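Local coordinates for OxyA protein (Actinoplanes teichomyceticus, PDB 5HH3) that probably catalyses, as a haem-dependent cytochrome P450, a phenolic coupling step that cyclises the peptide during glycopeptide antibiotic biosynthesis, at residues Q65-D70 / E286-R291; D128-I133 / I362-H367. All coordinates share one frame; numbering follows the deposited sequence.

Contact 1. Residues Q65-D70 / E286-R291; sequences QVLSSD and EKTHPR. With HEM (protoporphyrin IX containing Fe), chain G.
Leu-67 and Arg-291 both start with CG anti to their carbonyl carbon (chi1 -65° in the leucine), and this sends the leucine tip across the arginine head. The arginine chain then bends at chi2 (-66°), which turns the guanidinium back toward the haem. CD2 of Leu-67 lies over one face of that group, offset toward its rim, 3.7 Å from NH2 of Arg-291. The two side chains cross at about a right angle. Leu-67 also meets Thr-288 tip to tip, with CD2 of the leucine 4.0 Å from CG2 of the threonine. OG1 of Thr-288 is hydrogen-bonded to the backbone N of Cys-312.

The edge of the guanidinium does the polar work. NH1 of Arg-291 gives a nearly straight bond (175°) to haem O1D at 2.8 Å. NH2 of Arg-291 reaches the other oxygen of this propionate, haem O2D, at 2.7 Å. O1D of the haem takes a further bond from the backbone N of His-289 at 3.0 Å. NH1 of Arg-291 also bonds to the carbonyl O of His-289, which ties the head to its own loop. Two waters lie in the guanidinium plane. One joins NH2 of Arg-291 to the carbonyl O of Leu-67; the other accepts from NE of Arg-291 at 2.9 Å and gives that carbonyl a weak bond. These bonds fix the rotation of the guanidinium, and its charge probably stabilises the carboxylate. This is a haem-propionate anchoring site of the cytochrome P450 fold, held here by the arginine head and the backbone N of His-289.

Contact 2. Residues D128-I133 / I362-H367; sequences DSLDAI and IPALAH
Leu-130 of helix 112-136 carries most of this contact, and it meets Leu-365 and Ala-364 of helix 351-368. Its CB points toward the other helix, and its two methyl branches divide the work. CD1 of Leu-130 rests on the backbone side of the partner. It lies 3.6 Å from the carbonyl O of Ala-364 and 3.8 Å from CB of the same alanine. CD2 of Leu-130 turns to the other leucine and touches CD1 of Leu-365 at 3.9 Å. The two leucine side chains cross at about a right angle.

With CG anti to the backbone N (chi1 178°), Leu-365 brings its CD1 to CD2 of Leu-130. The small side chain of Ala-364 is consistent with the close approach of CD1 of Leu-130 to the backbone. The nearest CA atoms, those of Leu-130 and Leu-365, are 7.3 Å apart.

Leu-365 also packs on Phe-142 and Phe-146 of helix 142-159 (E) and on Met-254 of helix 225-256 (I). Leu-130 touches Phe-369 as well. The contact thus joins helices D and L within the four-helix D/E/I/L core of the P450 fold, away from the haem. A salt bridge from Asp-131 to Arg-368 links the same two helices. Between the two segments there is no hydrogen bond or salt bridge. Cohesion comes from van der Waals packing of Leu-130 on Leu-365 and on CB and backbone of Ala-364.

In the fold
Both contacts join segments more than 200 residues apart in sequence, and both centre on a leucine from a helix. They share no helix or strand. Their centres are 36 Å apart, on opposite sides of the chain's centre. Contact 1 is buried and sets helix 60-68 against the loop and the first residue of strand 291-293, close to the sheet and the haem. Its chemistry is mixed: apolar packing is joined by charge, water and a cofactor carboxylate. Contact 2 lies farther from the chain's centre, about 22 Å against 15 Å, and packs helix against helix. It is buried except at Ala-364, nearer the surface. Its side-chain contacts are apolar and lie away from the haem-binding sites.

Contact 1. Residues Q65-D70 / E286-R291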
loop_
_atom_site.group_PDB
_atom_site.type_symbol
_atom_site.label_atom_id
_atom_site.label_comp_id
_atom_site.label_asym_id
_atom_site.label_seq_id
_atom_site.Cartn_x
_atom_site.Cartn_y
_atom_site.Cartn_z
ATOM N N GLN B 65 11.331 23.964 0.109
ATOM C CA GLN B 65 10.202 24.595 -0.558
ATOM C C GLN B 65 8.920 23.759 -0.441
ATOM O O GLN B 65 7.861 24.287 -0.099
ATOM C CB GLN B 65 10.530 24.825 -2.028
ATOM C CG GLN B 65 9.499 25.646 -2.744
ATOM C CD GLN B 65 9.889 25.963 -4.180
ATOM O OE1 GLN B 65 11.003 25.637 -4.646
ATOM N NE2 GLN B 65 8.978 26.612 -4.887
ATOM N N VAL B 66 9.016 22.468 -0.742
ATOM C CA VAL B 66 7.849 21.600 -0.706
ATOM C C VAL B 66 7.254 21.565 0.708
ATOM O O VAL B 66 6.025 21.710 0.874
ATOM C CB VAL B 66 8.196 20.186 -1.168
ATOM C CG1 VAL B 66 7.096 19.184 -0.810
ATOM C CG2 VAL B 66 8.429 20.190 -2.678
ATOM N N LEU B 67 8.117 21.374 1.695
ATOM C CA LEU B 67 7.678 21.133 3.069
ATOM C C LEU B 67 7.255 22.390 3.811
ATOM O O LEU B 67 6.528 22.264 4.804
ATOM C CB LEU B 67 8.759 20.393 3.884
ATOM C CG LEU B 67 9.114 18.961 3.454
ATOM C CD1 LEU B 67 10.309 18.474 4.245
ATOM C CD2 LEU B 67 7.961 17.982 3.642
ATOM N N SER B 68 7.693 23.579 3.367
ATOM C CA SER B 68 7.244 24.826 3.980
ATOM C C SER B 68 6.055 25.451 3.236
ATOM O O SER B 68 5.519 26.450 3.698
ATOM C CB SER B 68 8.381 25.858 4.066
ATOM O OG SER B 68 8.782 26.206 2.765
ATOM N N SER B 69 5.643 24.853 2.118
ATOM C CA SER B 69 4.583 25.413 1.274
ATOM C C SER B 69 3.190 25.141 1.864
ATOM O O SER B 69 2.929 24.034 2.342
ATOM C CB SER B 69 4.668 24.790 -0.122
ATOM O OG SER B 69 3.469 24.985 -0.821
ATOM N N ASP B 70 2.287 26.111 1.763
ATOM C CA ASP B 70 0.897 25.887 2.169
ATOM C C ASP B 70 0.063 25.159 1.096
ATOM O O ASP B 70 -1.087 24.826 1.351
ATOM C CB ASP B 70 0.214 27.202 2.624
ATOM C CG ASP B 70 -0.120 28.143 1.477
ATOM O OD1 ASP B 70 0.613 28.165 0.463
ATOM O OD2 ASP B 70 -1.124 28.900 1.603
ATOM N N GLU B 286 14.468 8.170 6.469
ATOM C CA GLU B 286 14.981 8.562 5.161
ATOM C C GLU B 286 14.064 9.438 4.304
ATOM O O GLU B 286 14.552 10.111 3.380
ATOM C CB GLU B 286 15.381 7.334 4.351
ATOM C CG GLU B 286 16.595 6.582 4.870
ATOM C CD GLU B 286 16.251 5.382 5.756
ATOM O OE1 GLU B 286 15.084 5.270 6.202
ATOM O OE2 GLU B 286 17.161 4.546 6.018
ATOM N N LYS B 287 12.756 9.409 4.560
ATOM C CA LYS B 287 11.814 10.210 3.765
ATOM C C LYS B 287 10.609 10.669 4.582
ATOM O O LYS B 287 10.320 10.103 5.622
ATOM C CB LYS B 287 11.347 9.427 2.543
ATOM C CG LYS B 287 10.803 8.066 2.874
ATOM C CD LYS B 287 10.387 7.337 1.627
ATOM C CE LYS B 287 10.030 5.906 1.963
ATOM N NZ LYS B 287 8.778 5.859 2.775
ATOM N N THR B 288 9.948 11.721 4.103
ATOM C CA THR B 288 8.754 12.260 4.746
ATOM C C THR B 288 7.558 11.494 4.223
ATOM O O THR B 288 7.651 10.810 3.196
ATOM C CB THR B 288 8.543 13.753 4.382
ATOM O OG1 THR B 288 8.645 13.911 2.968
ATOM C CG2 THR B 288 9.559 14.635 5.048
ATOM N N HIS B 289 6.422 11.632 4.898
ATOM C CA HIS B 289 5.166 11.134 4.364
ATOM C C HIS B 289 4.858 11.901 3.057
ATOM O O HIS B 289 5.072 13.121 2.997
ATOM C CB HIS B 289 4.007 11.364 5.343
ATOM C CG HIS B 289 4.136 10.601 6.617
ATOM N ND1 HIS B 289 3.736 9.281 6.739
ATOM C CD2 HIS B 289 4.642 10.954 7.822
ATOM C CE1 HIS B 289 3.975 8.865 7.973
ATOM N NE2 HIS B 289 4.517 9.865 8.649
ATOM N N PRO B 290 4.337 11.203 2.029
ATOM C CA PRO B 290 3.972 11.922 0.828
ATOM C C PRO B 290 2.873 12.962 1.029
ATOM O O PRO B 290 1.923 12.729 1.788
ATOM C CB PRO B 290 3.518 10.839 -0.142
ATOM C CG PRO B 290 3.627 9.543 0.568
ATOM C CD PRO B 290 3.929 9.794 2.000
ATOM N N ARG B 291 3.061 14.108 0.373
ATOM C CA ARG B 291 2.152 15.223 0.408
ATOM C C ARG B 291 1.396 15.293 -0.935
ATOM O O ARG B 291 1.993 15.030 -1.974
ATOM C CB ARG B 291 2.930 16.543 0.562
ATOM C CG ARG B 291 3.931 16.683 1.716
ATOM C CD ARG B 291 3.259 16.678 3.027
ATOM N NE ARG B 291 4.037 17.244 4.144
ATOM C CZ ARG B 291 4.723 16.551 5.059
ATOM N NH1 ARG B 291 4.863 15.236 4.944
ATOM N NH2 ARG B 291 5.317 17.193 6.068
HETATM C CHA HEM G . 7.516 14.168 12.770
HETATM C CHB HEM G . 7.465 12.847 17.438
HETATM C CHC HEM G . 12.004 11.156 16.981
HETATM C CHD HEM G . 12.049 12.552 12.367
HETATM C C1A HEM G . 7.115 13.924 14.062
HETATM C C2A HEM G . 5.798 14.162 14.546
HETATM C C3A HEM G . 5.786 13.803 15.860
HETATM C C4A HEM G . 7.088 13.334 16.195
HETATM C CMA HEM G . 4.604 13.861 16.795
HETATM C CAA HEM G . 4.643 14.728 13.745
HETATM C CBA HEM G . 4.684 16.253 13.832
HETATM C CGA HEM G . 3.594 16.958 13.043
HETATM O O1A HEM G . 3.011 16.416 12.071
HETATM O O2A HEM G . 3.269 18.134 13.357
HETATM C C1B HEM G . 8.705 12.250 17.734
HETATM C C2B HEM G . 9.058 11.702 19.015
HETATM C C3B HEM G . 10.343 11.216 18.902
HETATM C C4B HEM G . 10.752 11.497 17.498
HETATM C CMB HEM G . 8.191 11.668 20.256
HETATM C CAB HEM G . 11.243 10.583 19.899
HETATM C CBB HEM G . 11.035 10.458 21.213
HETATM C C1C HEM G . 12.440 11.362 15.678
HETATM C C2C HEM G . 13.705 10.998 15.168
HETATM C C3C HEM G . 13.719 11.396 13.824
HETATM C C4C HEM G . 12.445 12.009 13.559
HETATM C CMC HEM G . 14.811 10.296 15.934
HETATM C CAC HEM G . 14.793 11.279 12.804
HETATM C CBC HEM G . 16.023 10.809 12.993
HETATM C C1D HEM G . 10.784 13.096 12.148
HETATM C C2D HEM G . 10.412 13.611 10.812
HETATM C C3D HEM G . 9.153 14.060 10.915
HETATM C C4D HEM G . 8.772 13.811 12.322
HETATM C CMD HEM G . 11.220 13.646 9.534
HETATM C CAD HEM G . 8.344 14.684 9.786
HETATM C CBD HEM G . 7.627 13.673 8.879
HETATM C CGD HEM G . 6.844 14.391 7.768
HETATM O O1D HEM G . 6.151 13.775 6.939
HETATM O O2D HEM G . 6.856 15.620 7.615
HETATM N NA HEM G . 7.900 13.431 15.086
HETATM N NB HEM G . 9.743 12.126 16.900
HETATM N NC HEM G . 11.717 12.003 14.712
HETATM N ND HEM G . 9.782 13.268 13.033
HETATM FE FE HEM G . 9.764 12.734 14.886
HETATM O O HOH W 1 5.778 20.202 7.061
HETATM O O HOH W 2 3.859 20.049 4.911
HETATM O O HOH W 3 8.823 10.935 14.337
#

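Contact 2. Residues D128-I133 / I362-H367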
loop_
_atom_site.group_PDB
_atom_site.type_symbol
_atom_site.label_atom_id
_atom_site.label_comp_id
_atom_site.label_asym_id
_atom_site.label_seq_id
_atom_site.Cartn_x
_atom_site.Cartn_y
_atom_site.Cartn_z
ATOM N N ASP B 128 22.373 2.764 33.549
ATOM C CA ASP B 128 21.722 1.480 33.895
ATOM C C ASP B 128 21.752 0.502 32.712
ATOM O O ASP B 128 22.101 -0.661 32.870
ATOM C CB ASP B 128 20.266 1.685 34.363
ATOM C CG ASP B 128 20.159 2.384 35.717
ATOM O OD1 ASP B 128 21.050 2.204 36.578
ATOM O OD2 ASP B 128 19.167 3.120 35.927
ATOM N N SER B 129 21.412 0.978 31.520
ATOM C CA SER B 129 21.460 0.134 30.327
ATOM C C SER B 129 22.881 -0.404 30.079
ATOM O O SER B 129 23.053 -1.577 29.742
ATOM C CB SER B 129 20.933 0.895 29.094
ATOM O OG SER B 129 19.547 1.199 29.269
ATOM N N LEU B 130 23.888 0.450 30.262
ATOM C CA LEU B 130 25.298 0.049 30.068
ATOM C C LEU B 130 25.791 -0.918 31.150
ATOM O O LEU B 130 26.550 -1.846 30.850
ATOM C CB LEU B 130 26.215 1.279 29.960
ATOM C CG LEU B 130 25.968 2.188 28.748
ATOM C CD1 LEU B 130 26.624 3.545 28.923
ATOM C CD2 LEU B 130 26.456 1.550 27.474
ATOM N N ASP B 131 25.340 -0.725 32.390
ATOM C CA ASP B 131 25.617 -1.691 33.468
ATOM C C ASP B 131 25.041 -3.067 33.127
ATOM O O ASP B 131 25.715 -4.069 33.313
ATOM C CB ASP B 131 25.059 -1.218 34.836
ATOM C CG ASP B 131 25.814 -0.015 35.413
ATOM O OD1 ASP B 131 26.853 0.365 34.847
ATOM O OD2 ASP B 131 25.364 0.563 36.434
ATOM N N ALA B 132 23.798 -3.112 32.643
ATOM C CA ALA B 132 23.165 -4.385 32.251
ATOM C C ALA B 132 23.899 -5.085 31.086
ATOM O O ALA B 132 24.019 -6.300 31.073
ATOM C CB ALA B 132 21.701 -4.163 31.877
ATOM N N ILE B 133 24.363 -4.312 30.108
ATOM C CA ILE B 133 25.147 -4.851 28.979
ATOM C C ILE B 133 26.448 -5.437 29.512
ATOM O O ILE B 133 26.808 -6.565 29.184
ATOM C CB ILE B 133 25.448 -3.763 27.902
ATOM C CG1 ILE B 133 24.166 -3.385 27.157
ATOM C CG2 ILE B 133 26.505 -4.248 26.909
ATOM C CD1 ILE B 133 24.261 -2.096 26.368
ATOM N N ILE B 362 25.196 8.450 23.571
ATOM C CA ILE B 362 26.337 8.163 22.703
ATOM C C ILE B 362 27.680 8.414 23.414
ATOM O O ILE B 362 28.542 7.537 23.385
ATOM C CB ILE B 362 26.248 8.909 21.339
ATOM C CG1 ILE B 362 25.038 8.424 20.527
ATOM C CG2 ILE B 362 27.532 8.766 20.536
ATOM C CD1 ILE B 362 25.010 6.933 20.275
ATOM N N PRO B 363 27.867 9.597 24.040
ATOM C CA PRO B 363 29.070 9.794 24.851
ATOM C C PRO B 363 29.195 8.804 25.985
ATOM O O PRO B 363 30.307 8.355 26.269
ATOM C CB PRO B 363 28.883 11.210 25.412
ATOM C CG PRO B 363 28.089 11.889 24.346
ATOM C CD PRO B 363 27.074 10.837 23.992
ATOM N N ALA B 364 28.077 8.465 26.629
ATOM C CA ALA B 364 28.095 7.441 27.690
ATOM C C ALA B 364 28.667 6.101 27.199
ATOM O O ALA B 364 29.511 5.496 27.864
ATOM C CB ALA B 364 26.706 7.232 28.235
ATOM N N LEU B 365 28.213 5.664 26.022
ATOM C CA LEU B 365 28.725 4.457 25.381
ATOM C C LEU B 365 30.210 4.555 25.046
ATOM O O LEU B 365 30.951 3.638 25.343
ATOM C CB LEU B 365 27.932 4.128 24.118
ATOM C CG LEU B 365 28.376 2.906 23.305
ATOM C CD1 LEU B 365 28.573 1.663 24.160
ATOM C CD2 LEU B 365 27.378 2.624 22.205
ATOM N N ALA B 366 30.630 5.646 24.407
ATOM C CA ALA B 366 32.046 5.837 24.055
ATOM C C ALA B 366 32.962 5.775 25.283
ATOM O O ALA B 366 34.008 5.154 25.215
ATOM C CB ALA B 366 32.253 7.146 23.312
ATOM N N HIS B 367 32.545 6.391 26.396
ATOM C CA HIS B 367 33.282 6.314 27.660
ATOM C C HIS B 367 33.288 4.933 28.301
ATOM O O HIS B 367 34.297 4.535 28.897
ATOM C CB HIS B 367 32.766 7.330 28.695
ATOM C CG HIS B 367 33.297 8.709 28.486
ATOM N ND1 HIS B 367 32.596 9.683 27.801
ATOM C CD2 HIS B 367 34.476 9.269 28.838
ATOM C CE1 HIS B 367 33.319 10.786 27.751
ATOM N NE2 HIS B 367 34.465 10.561 28.372
#